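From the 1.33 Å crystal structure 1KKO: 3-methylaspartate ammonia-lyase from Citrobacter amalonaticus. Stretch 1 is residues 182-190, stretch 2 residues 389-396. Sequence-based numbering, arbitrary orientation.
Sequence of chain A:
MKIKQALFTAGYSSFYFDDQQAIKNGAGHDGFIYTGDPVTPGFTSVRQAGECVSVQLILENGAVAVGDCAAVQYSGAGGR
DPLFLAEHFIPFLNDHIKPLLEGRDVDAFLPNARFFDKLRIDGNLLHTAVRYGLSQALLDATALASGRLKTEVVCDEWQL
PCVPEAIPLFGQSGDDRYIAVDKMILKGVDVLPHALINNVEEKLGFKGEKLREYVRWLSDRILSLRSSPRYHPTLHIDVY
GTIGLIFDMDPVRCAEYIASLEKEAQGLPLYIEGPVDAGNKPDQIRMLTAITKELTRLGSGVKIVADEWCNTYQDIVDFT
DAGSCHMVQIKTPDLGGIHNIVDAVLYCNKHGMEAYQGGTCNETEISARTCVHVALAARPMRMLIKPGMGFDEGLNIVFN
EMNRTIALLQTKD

Stretch 1 (182-190) DKMILKGVD
Stretch 2 389-396: MGFDEGLN

A carboxylate with two oxygens can hold two lysines at once, and 3-methylaspartate ammonia-lyase gives a compact example at the end of one helix and the start of another. Stretch 1 is helical through Leu-186 and then turns into a loop; stretch 2 is loop up to Phe-391, the N-cap residue (phi/psi 69/-51), and helical from Asp-392. The CA atoms of Lys-183 and Asp-392 lie 7.8 Å apart, those of Met-184 and Phe-391 8.1 Å, and those of Val-189 and Leu-395 8.7 Å; the CA traces from Asp-182 to Leu-186 and from Phe-391 to Leu-395 run in roughly the same direction.

Lys-183 points toward stretch 2 with chi1 m and the remaining torsions t. This extended chain carries NZ to 3.0 Å from Asp-392 OD2, a salt bridge, and to 3.0 Å from Gly-390 O, a hydrogen bond. Met-184, a selenomethionine (m, t, t), leaves sideways and lays its CG over one face of Phe-391, 3.7 Å from the centroid of the ring atoms CG to CZ, in a CH-pi contact. The ring itself is set by chi1 162° and chi2 -102°.

Lys-187, the first residue to leave helical phi/psi (-102/17), repeats the m, t, t, t rotamer one turn later. Its NZ meets Asp-392 OD1 at 2.9 Å, completing the charged pairings, while its CB packs 3.7 Å from Leu-395 CD2 (chi1 t, chi2 p). A water accepts from Lys-187 NZ at 2.8 Å and donates to Asp-392 O at 2.7 Å.

Gly-188 turns the chain at phi/psi 55/40, and Val-189 (-66/138, chi1 t) returns: its N bonds Met-184 O at 3.0 Å, and its CG2 abuts the ring edge, 3.4 Å from Phe-391 CZ. Polar lysine tips and apolar ring contacts thus share one small interface.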

# COMPACT_ATOMS: atom_id res chain seq x y z
N ASP A 182 -4.98 -16.37 5.82
CA ASP A 182 -5.76 -15.94 6.98
C ASP A 182 -6.19 -14.48 6.82
O ASP A 182 -7.35 -14.15 7.10
CB ASP A 182 -4.95 -16.07 8.27
CG ASP A 182 -4.68 -17.50 8.65
OD1 ASP A 182 -5.24 -18.41 8.02
OD2 ASP A 182 -3.89 -17.78 9.58
N LYS A 183 -5.27 -13.63 6.39
CA LYS A 183 -5.58 -12.23 6.15
C LYS A 183 -6.72 -12.09 5.15
O LYS A 183 -7.66 -11.33 5.35
CB LYS A 183 -4.38 -11.49 5.56
CG LYS A 183 -3.22 -11.25 6.50
CD LYS A 183 -2.22 -10.39 5.74
CE LYS A 183 -1.01 -9.97 6.55
NZ LYS A 183 -0.08 -9.22 5.64
N MSE A 184 -6.63 -12.86 4.08
CA MSE A 184 -7.61 -12.80 3.01
C MSE A 184 -8.99 -13.29 3.45
O MSE A 184 -10.00 -12.72 3.06
CB MSE A 184 -7.11 -13.57 1.81
CG MSE A 184 -6.04 -12.79 1.08
SE MSE A 184 -5.20 -13.77 -0.34
CE MSE A 184 -3.47 -12.97 -0.34
N ILE A 185 -9.01 -14.32 4.29
CA ILE A 185 -10.29 -14.80 4.83
C ILE A 185 -10.88 -13.73 5.76
O ILE A 185 -12.07 -13.41 5.67
CB ILE A 185 -10.11 -16.13 5.59
CG1 ILE A 185 -9.71 -17.24 4.62
CG2 ILE A 185 -11.37 -16.47 6.35
CD1 ILE A 185 -9.09 -18.44 5.30
N LEU A 186 -10.04 -13.15 6.62
CA LEU A 186 -10.52 -12.10 7.52
C LEU A 186 -11.12 -10.94 6.76
O LEU A 186 -12.03 -10.29 7.25
CB LEU A 186 -9.40 -11.57 8.42
CG LEU A 186 -8.97 -12.49 9.57
CD1 LEU A 186 -7.77 -11.95 10.31
CD2 LEU A 186 -10.14 -12.69 10.52
N LYS A 187 -10.58 -10.65 5.58
CA LYS A 187 -11.05 -9.52 4.77
C LYS A 187 -11.97 -9.92 3.60
O LYS A 187 -12.19 -9.14 2.69
CB LYS A 187 -9.85 -8.67 4.32
CG LYS A 187 -9.23 -7.96 5.52
CD LYS A 187 -8.07 -7.06 5.19
CE LYS A 187 -7.66 -6.24 6.41
NZ LYS A 187 -6.40 -5.45 6.17
N GLY A 188 -12.51 -11.14 3.68
CA GLY A 188 -13.53 -11.63 2.76
C GLY A 188 -13.17 -11.56 1.29
O GLY A 188 -14.02 -11.28 0.44
N VAL A 189 -11.92 -11.87 0.97
CA VAL A 189 -11.45 -11.72 -0.40
C VAL A 189 -12.16 -12.68 -1.35
O VAL A 189 -12.37 -13.85 -1.02
CB VAL A 189 -9.93 -11.84 -0.45
CG1 VAL A 189 -9.41 -11.76 -1.87
CG2 VAL A 189 -9.31 -10.72 0.38
N ASP A 190 -12.54 -12.20 -2.52
CA ASP A 190 -13.33 -13.00 -3.46
C ASP A 190 -12.57 -14.18 -4.07
O ASP A 190 -13.16 -15.23 -4.31
CB ASP A 190 -13.84 -12.15 -4.62
CG ASP A 190 -14.56 -10.90 -4.17
OD1 ASP A 190 -15.52 -10.99 -3.37
OD2 ASP A 190 -14.24 -9.77 -4.60
N MSE A 389 3.25 -6.69 -1.90
CA MSE A 389 3.20 -8.06 -1.41
C MSE A 389 2.64 -8.16 -0.01
O MSE A 389 2.51 -9.25 0.53
CB MSE A 389 4.57 -8.73 -1.51
CG MSE A 389 4.91 -9.15 -2.94
SE MSE A 389 3.62 -10.44 -3.65
CE MSE A 389 4.69 -11.35 -4.90
N GLY A 390 2.25 -7.03 0.59
CA GLY A 390 1.67 -7.07 1.92
C GLY A 390 0.20 -7.46 1.94
O GLY A 390 -0.33 -7.81 2.99
N PHE A 391 -0.43 -7.41 0.76
CA PHE A 391 -1.85 -7.68 0.53
C PHE A 391 -2.79 -6.63 1.13
O PHE A 391 -3.66 -6.10 0.44
CB PHE A 391 -2.27 -9.09 0.98
CG PHE A 391 -3.75 -9.21 1.15
CD1 PHE A 391 -4.31 -9.19 2.41
CD2 PHE A 391 -4.61 -9.24 0.05
CE1 PHE A 391 -5.66 -9.22 2.58
CE2 PHE A 391 -5.97 -9.27 0.24
CZ PHE A 391 -6.48 -9.26 1.50
N ASP A 392 -2.61 -6.31 2.40
CA ASP A 392 -3.55 -5.40 3.06
C ASP A 392 -3.62 -4.06 2.35
O ASP A 392 -4.70 -3.49 2.16
CB ASP A 392 -3.12 -5.17 4.51
CG ASP A 392 -3.04 -6.42 5.29
OD1 ASP A 392 -4.10 -7.06 5.49
OD2 ASP A 392 -1.93 -6.83 5.73
N GLU A 393 -2.45 -3.55 2.00
CA GLU A 393 -2.36 -2.25 1.36
C GLU A 393 -3.03 -2.26 -0.00
O GLU A 393 -3.78 -1.35 -0.33
CB GLU A 393 -0.90 -1.83 1.24
CG GLU A 393 -0.18 -1.67 2.58
CD GLU A 393 0.58 -2.90 3.05
OE1 GLU A 393 1.68 -2.72 3.61
OE2 GLU A 393 0.07 -4.04 2.91
N GLY A 394 -2.74 -3.27 -0.81
CA GLY A 394 -3.37 -3.37 -2.12
C GLY A 394 -4.88 -3.49 -2.00
O GLY A 394 -5.60 -2.94 -2.82
N LEU A 395 -5.37 -4.21 -1.01
CA LEU A 395 -6.81 -4.36 -0.88
C LEU A 395 -7.41 -3.00 -0.53
O LEU A 395 -8.43 -2.58 -1.09
CB LEU A 395 -7.19 -5.40 0.17
CG LEU A 395 -8.71 -5.56 0.33
CD1 LEU A 395 -9.33 -6.26 -0.88
CD2 LEU A 395 -9.02 -6.31 1.63
N ASN A 396 -6.80 -2.31 0.42
CA ASN A 396 -7.24 -0.97 0.78
C ASN A 396 -7.32 -0.11 -0.48
O ASN A 396 -8.31 0.58 -0.71
CB ASN A 396 -6.21 -0.44 1.79
CG ASN A 396 -6.51 0.94 2.31
OD1 ASN A 396 -7.32 1.71 1.76
ND2 ASN A 396 -5.82 1.28 3.39
O HOH W 1 -6.85 -4.11 3.70